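Local coordinates for protein mnemiopsin 1 (Mnemiopsis leidyi, PDB 5VP3) that probably emits blue light when calcium binding to its EF-hands triggers oxidative decarboxylation of a pre-bound peroxidised coelenterazine, as in other calcium-regulated photoproteins, at residues A[7-11]-A[85-89]; A[13-19]-A[110-115]. Residues are numbered along the deposited sequence.

Interaction 1. Residues A[7-11]-A[85-89]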
loop_
_atom_site.group_PDB
_atom_site.type_symbol
_atom_site.label_atom_id
_atom_site.label_comp_id
_atom_site.label_asym_id
_atom_site.label_seq_id
_atom_site.Cartn_x
_atom_site.Cartn_y
_atom_site.Cartn_z
ATOM N N ASN A 7 13.561 -6.651 -13.979
ATOM C CA ASN A 7 12.571 -5.600 -14.145
ATOM C C ASN A 7 11.592 -5.473 -12.979
ATOM O O ASN A 7 10.625 -4.715 -13.104
ATOM C CB ASN A 7 11.809 -5.867 -15.424
ATOM C CG ASN A 7 11.232 -7.258 -15.446
ATOM O OD1 ASN A 7 10.847 -7.802 -14.401
ATOM N ND2 ASN A 7 11.179 -7.858 -16.632
ATOM N N ASN A 8 11.807 -6.184 -11.864
ATOM C CA ASN A 8 10.913 -6.158 -10.716
ATOM C C ASN A 8 11.733 -6.269 -9.436
ATOM O O ASN A 8 12.427 -7.275 -9.225
ATOM C CB ASN A 8 9.903 -7.301 -10.804
ATOM C CG ASN A 8 8.948 -7.353 -9.592
ATOM O OD1 ASN A 8 9.264 -7.961 -8.548
ATOM N ND2 ASN A 8 7.777 -6.750 -9.746
ATOM N N GLU A 9 11.634 -5.272 -8.581
ATOM C CA GLU A 9 12.387 -5.211 -7.342
ATOM C C GLU A 9 12.103 -6.344 -6.393
ATOM O O GLU A 9 12.940 -6.704 -5.686
ATOM C CB GLU A 9 12.191 -3.894 -6.590
ATOM C CG GLU A 9 13.118 -2.757 -6.919
ATOM C CD GLU A 9 14.550 -3.090 -6.768
ATOM O OE1 GLU A 9 15.042 -3.275 -5.671
ATOM O OE2 GLU A 9 15.152 -3.187 -7.788
ATOM N N SER A 10 10.908 -6.879 -6.369
ATOM C CA SER A 10 10.627 -7.963 -5.431
ATOM C C SER A 10 11.269 -9.273 -5.891
ATOM O O SER A 10 11.810 -10.023 -5.067
ATOM C CB SER A 10 9.116 -8.129 -5.239
ATOM O OG SER A 10 8.585 -7.121 -4.364
ATOM N N TYR A 11 11.203 -9.586 -7.194
ATOM C CA TYR A 11 11.988 -10.706 -7.724
ATOM C C TYR A 11 13.475 -10.474 -7.496
ATOM O O TYR A 11 14.184 -11.358 -6.997
ATOM C CB TYR A 11 11.702 -10.925 -9.220
ATOM C CG TYR A 11 10.485 -11.782 -9.446
ATOM C CD1 TYR A 11 10.446 -13.106 -9.009
ATOM C CD2 TYR A 11 9.363 -11.270 -10.068
ATOM C CE1 TYR A 11 9.305 -13.890 -9.193
ATOM C CE2 TYR A 11 8.240 -12.040 -10.257
ATOM C CZ TYR A 11 8.218 -13.345 -9.833
ATOM O OH TYR A 11 7.071 -14.061 -10.053
ATOM N N PHE A 85 5.516 1.370 -3.997
ATOM C CA PHE A 85 5.004 0.965 -5.302
ATOM C C PHE A 85 6.116 0.493 -6.229
ATOM O O PHE A 85 5.898 -0.416 -7.032
ATOM C CB PHE A 85 4.132 2.082 -5.904
ATOM C CG PHE A 85 2.748 2.077 -5.328
ATOM C CD1 PHE A 85 1.788 1.233 -5.854
ATOM C CD2 PHE A 85 2.449 2.813 -4.200
ATOM C CE1 PHE A 85 0.525 1.168 -5.311
ATOM C CE2 PHE A 85 1.175 2.767 -3.647
ATOM C CZ PHE A 85 0.215 1.918 -4.205
ATOM N N PHE A 86 7.331 0.999 -6.068
ATOM C CA PHE A 86 8.472 0.396 -6.754
ATOM C C PHE A 86 8.596 -1.081 -6.410
ATOM O O PHE A 86 8.850 -1.923 -7.281
ATOM C CB PHE A 86 9.750 1.145 -6.361
ATOM C CG PHE A 86 10.974 0.722 -7.109
ATOM C CD1 PHE A 86 10.954 0.560 -8.487
ATOM C CD2 PHE A 86 12.179 0.549 -6.427
ATOM C CE1 PHE A 86 12.107 0.195 -9.169
ATOM C CE2 PHE A 86 13.327 0.198 -7.092
ATOM C CZ PHE A 86 13.294 0.004 -8.468
ATOM N N HIS A 87 8.454 -1.420 -5.138
ATOM C CA HIS A 87 8.565 -2.823 -4.772
ATOM C C HIS A 87 7.321 -3.622 -5.150
ATOM O O HIS A 87 7.394 -4.862 -5.226
ATOM C CB HIS A 87 8.867 -2.925 -3.284
ATOM C CG HIS A 87 10.302 -2.677 -2.959
ATOM N ND1 HIS A 87 11.136 -3.669 -2.490
ATOM C CD2 HIS A 87 11.062 -1.560 -3.066
ATOM C CE1 HIS A 87 12.349 -3.167 -2.313
ATOM N NE2 HIS A 87 12.326 -1.889 -2.644
ATOM N N LYS A 88 6.193 -2.937 -5.412
ATOM C CA LYS A 88 5.015 -3.550 -6.023
ATOM C C LYS A 88 5.133 -3.676 -7.526
ATOM O O LYS A 88 4.168 -4.094 -8.149
ATOM C CB LYS A 88 3.746 -2.728 -5.748
ATOM C CG LYS A 88 3.165 -2.815 -4.316
ATOM C CD LYS A 88 2.175 -3.920 -4.166
ATOM C CE LYS A 88 1.039 -3.518 -3.232
ATOM N NZ LYS A 88 0.448 -4.707 -2.594
ATOM N N GLY A 89 6.258 -3.297 -8.124
ATOM C CA GLY A 89 6.488 -3.500 -9.546
ATOM C C GLY A 89 6.324 -2.280 -10.422
ATOM O O GLY A 89 6.538 -2.387 -11.633
HETATM O O HOH W 1 7.893 -4.915 -12.308
HETATM O O HOH W 2 6.403 -6.728 -7.364
HETATM O O HOH W 3 9.917 -3.023 -9.643
#
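Two helix ends meet here: the capped start of helix 9-16 lies against the Schellman-terminated end of helix 71-87, in the N-terminal part of this EF-hand photoprotein. Phe-85 faces the other way, onto Met-53 and Ile-56 of helix 53-66. At Phe-86 the carbonyl is joined to the opposite backbone by water 3, which donates to Phe-86 O (2.8 Å) and accepts from Glu-9 N (3.0 Å). The ring of His-87 carries the Glu-9 side chain on one face: Glu-9 CB stands 4.2 Å from the ring centroid, almost on its normal, a CH-pi contact, while the Glu-9 carboxylate turns to Arg-12. His-87 O, near the helix end, takes the direct bond of the contact, from Ser-10 OG (2.7 Å), and a second from water 2, held by Asn-8 ND2. Lys-88 points away and hydrogen-bonds to Asn-105 and to the carbonyl of Trp-190. Gly-89, at positive phi, lets Asn-8 ND2 come within 3.5 Å of its CA; a side chain would crowd that amide. Asn-8 is the N-cap, its OD1 accepting from Tyr-11 N (2.9 Å), and water 1 links its ND2 (3.2 Å) to Gly-89 O (2.9 Å).

Interaction 2. Residues A[13-19]-A[110-115]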
loop_
_atom_site.group_PDB
_atom_site.type_symbol
_atom_site.label_atom_id
_atom_site.label_comp_id
_atom_site.label_asym_id
_atom_site.label_seq_id
_atom_site.Cartn_x
_atom_site.Cartn_y
_atom_site.Cartn_z
ATOM N N TYR A 13 14.878 -8.945 -5.140
ATOM C CA TYR A 13 15.233 -9.153 -3.745
ATOM C C TYR A 13 15.217 -10.634 -3.387
ATOM O O TYR A 13 16.120 -11.129 -2.708
ATOM C CB TYR A 13 14.278 -8.372 -2.851
ATOM C CG TYR A 13 14.370 -8.805 -1.445
ATOM C CD1 TYR A 13 15.503 -8.534 -0.697
ATOM C CD2 TYR A 13 13.349 -9.513 -0.859
ATOM C CE1 TYR A 13 15.603 -8.945 0.605
ATOM C CE2 TYR A 13 13.433 -9.933 0.449
ATOM C CZ TYR A 13 14.565 -9.643 1.175
ATOM O OH TYR A 13 14.657 -10.046 2.483
ATOM N N LEU A 14 14.184 -11.355 -3.809
ATOM C CA LEU A 14 14.085 -12.755 -3.452
ATOM C C LEU A 14 15.282 -13.514 -3.991
ATOM O O LEU A 14 15.925 -14.281 -3.262
ATOM C CB LEU A 14 12.789 -13.340 -3.992
ATOM C CG LEU A 14 11.537 -12.749 -3.332
ATOM C CD1 LEU A 14 10.337 -13.229 -4.081
ATOM C CD2 LEU A 14 11.457 -13.142 -1.823
ATOM N N ARG A 15 15.622 -13.278 -5.261
ATOM C CA ARG A 15 16.757 -13.998 -5.847
ATOM C C ARG A 15 18.071 -13.626 -5.155
ATOM O O ARG A 15 18.961 -14.468 -5.022
ATOM C CB ARG A 15 16.862 -13.730 -7.354
ATOM C CG ARG A 15 15.648 -14.138 -8.217
ATOM C CD ARG A 15 14.905 -15.405 -7.712
ATOM N NE ARG A 15 13.755 -15.738 -8.575
ATOM C CZ ARG A 15 12.597 -16.268 -8.159
ATOM N NH1 ARG A 15 12.379 -16.542 -6.878
ATOM N NH2 ARG A 15 11.645 -16.542 -9.037
ATOM N N SER A 16 18.190 -12.388 -4.672
ATOM C CA SER A 16 19.392 -11.970 -3.968
ATOM C C SER A 16 19.607 -12.733 -2.666
ATOM O O SER A 16 20.751 -12.812 -2.203
ATOM C CB SER A 16 19.342 -10.467 -3.682
ATOM O OG SER A 16 18.399 -10.137 -2.670
ATOM N N VAL A 17 18.553 -13.289 -2.065
ATOM C CA VAL A 17 18.680 -14.062 -0.826
ATOM C C VAL A 17 18.378 -15.545 -1.062
ATOM O O VAL A 17 18.118 -16.292 -0.109
ATOM C CB VAL A 17 17.797 -13.478 0.299
ATOM C CG1 VAL A 17 18.177 -12.051 0.591
ATOM C CG2 VAL A 17 16.309 -13.511 -0.049
ATOM N N GLY A 18 18.357 -15.976 -2.319
ATOM C CA GLY A 18 18.189 -17.379 -2.624
ATOM C C GLY A 18 16.784 -17.895 -2.475
ATOM O O GLY A 18 16.603 -19.105 -2.352
ATOM N N ASN A 19 15.773 -17.029 -2.495
ATOM C CA ASN A 19 14.397 -17.476 -2.322
ATOM C C ASN A 19 13.899 -17.930 -3.690
ATOM O O ASN A 19 14.011 -17.183 -4.663
ATOM C CB ASN A 19 13.551 -16.354 -1.715
ATOM C CG ASN A 19 12.090 -16.696 -1.630
ATOM O OD1 ASN A 19 11.469 -16.970 -2.628
ATOM N ND2 ASN A 19 11.533 -16.667 -0.424
ATOM N N GLU A 110 5.397 -12.329 -0.969
ATOM C CA GLU A 110 6.466 -13.243 -0.582
ATOM C C GLU A 110 7.689 -12.482 -0.085
ATOM O O GLU A 110 8.320 -12.889 0.893
ATOM C CB GLU A 110 6.840 -14.142 -1.753
ATOM C CG GLU A 110 7.982 -15.089 -1.466
ATOM C CD GLU A 110 7.679 -16.167 -0.438
ATOM O OE1 GLU A 110 6.496 -16.474 -0.211
ATOM O OE2 GLU A 110 8.648 -16.730 0.139
ATOM N N ALA A 111 8.044 -11.375 -0.751
ATOM C CA ALA A 111 9.198 -10.591 -0.318
ATOM C C ALA A 111 8.987 -9.996 1.078
ATOM O O ALA A 111 9.917 -9.959 1.883
ATOM C CB ALA A 111 9.495 -9.502 -1.344
ATOM N N GLU A 112 7.767 -9.551 1.403
ATOM C CA GLU A 112 7.506 -9.127 2.774
ATOM C C GLU A 112 7.652 -10.290 3.752
ATOM O O GLU A 112 8.147 -10.108 4.864
ATOM C CB GLU A 112 6.106 -8.493 2.898
ATOM C CG GLU A 112 5.994 -7.104 2.286
ATOM C CD GLU A 112 6.497 -6.006 3.192
ATOM O OE1 GLU A 112 5.833 -5.653 4.203
ATOM O OE2 GLU A 112 7.575 -5.467 2.879
ATOM N N ARG A 113 7.182 -11.482 3.388
ATOM C CA ARG A 113 7.381 -12.632 4.277
ATOM C C ARG A 113 8.868 -12.946 4.484
ATOM O O ARG A 113 9.287 -13.329 5.585
ATOM C CB ARG A 113 6.646 -13.860 3.724
ATOM C CG ARG A 113 5.095 -13.756 3.907
ATOM C CD ARG A 113 4.371 -15.038 3.503
ATOM N NE ARG A 113 4.568 -15.400 2.089
ATOM C CZ ARG A 113 3.688 -15.170 1.106
ATOM N NH1 ARG A 113 2.521 -14.569 1.340
ATOM N NH2 ARG A 113 3.969 -15.557 -0.131
ATOM N N GLU A 114 9.679 -12.794 3.434
ATOM C CA GLU A 114 11.119 -13.073 3.524
ATOM C C GLU A 114 11.781 -12.057 4.440
ATOM O O GLU A 114 12.549 -12.409 5.337
ATOM C CB GLU A 114 11.710 -13.034 2.105
ATOM C CG GLU A 114 13.185 -13.391 1.952
ATOM C CD GLU A 114 13.497 -14.818 2.390
ATOM O OE1 GLU A 114 12.632 -15.693 2.214
ATOM O OE2 GLU A 114 14.600 -15.062 2.916
ATOM N N ARG A 115 11.416 -10.817 4.274
ATOM C CA ARG A 115 11.836 -9.770 5.153
ATOM C C ARG A 115 11.473 -10.041 6.599
ATOM O O ARG A 115 12.262 -9.851 7.440
ATOM C CB ARG A 115 11.258 -8.449 4.731
ATOM C CG ARG A 115 12.002 -7.687 3.672
ATOM C CD ARG A 115 11.248 -6.441 3.240
ATOM N NE ARG A 115 11.486 -6.284 1.863
ATOM C CZ ARG A 115 10.599 -6.321 0.924
ATOM N NH1 ARG A 115 9.351 -6.392 1.160
ATOM N NH2 ARG A 115 11.033 -6.235 -0.275
HETATM O O HOH W 4 16.115 -17.244 1.144
#
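A Schellman motif ends helix 9-16, with Gly-18 at positive phi and Asn-19 N bonded to Leu-14 O (2.9 Å), and this helix end packs on one side of helix 101-117. Leu-14 CD2 rests 3.7 Å from Ala-111 CA, where the small alanine permits close approach, and Tyr-13 CD2 lies 3.9 Å from Ala-111 CB. The Tyr-13 ring also makes an off-centre cation-pi contact with Arg-115, whose CZ is 5.0 Å from the ring centroid; Arg-115 NH1 is meanwhile salt-bridged to Glu-112. Val-17 CG2 covers Glu-114 CG at 3.7 Å. Beyond the turn, Asn-19 ND2 donates to Glu-110 OE2 (2.9 Å) and to Glu-114 OE1 (3.0 Å), one helical turn apart. Both carboxylates have cationic partners as well, Arg-113 for Glu-110 and Arg-118 for Glu-114. One neutral amide thus spans two acidic side chains whose charge is offset by arginines, so that polar bonding at the turn complements apolar packing along the helix.

In the fold
From the N terminus, helix 9-16 is used twice: its first turn in interaction 1, its last turn and the following residues in interaction 2. Interaction 1 closes a loop of 73 residues, running through helices 30-43 and 53-66 to the end of helix 71-87, and so encloses the cadmium-bound EF-hand loop containing Asp-44 and Glu-55. Interaction 2 spans 90 residues and reaches on to helix 101-117. Because the segments alternate along the chain, the two loops cross. Their centres are 12 Å apart and they touch, with His-87 ND1 3.4 Å from Arg-115 NH2 in packing contact. The short N-terminal helix thereby ties helix 71-87 to helix 101-117.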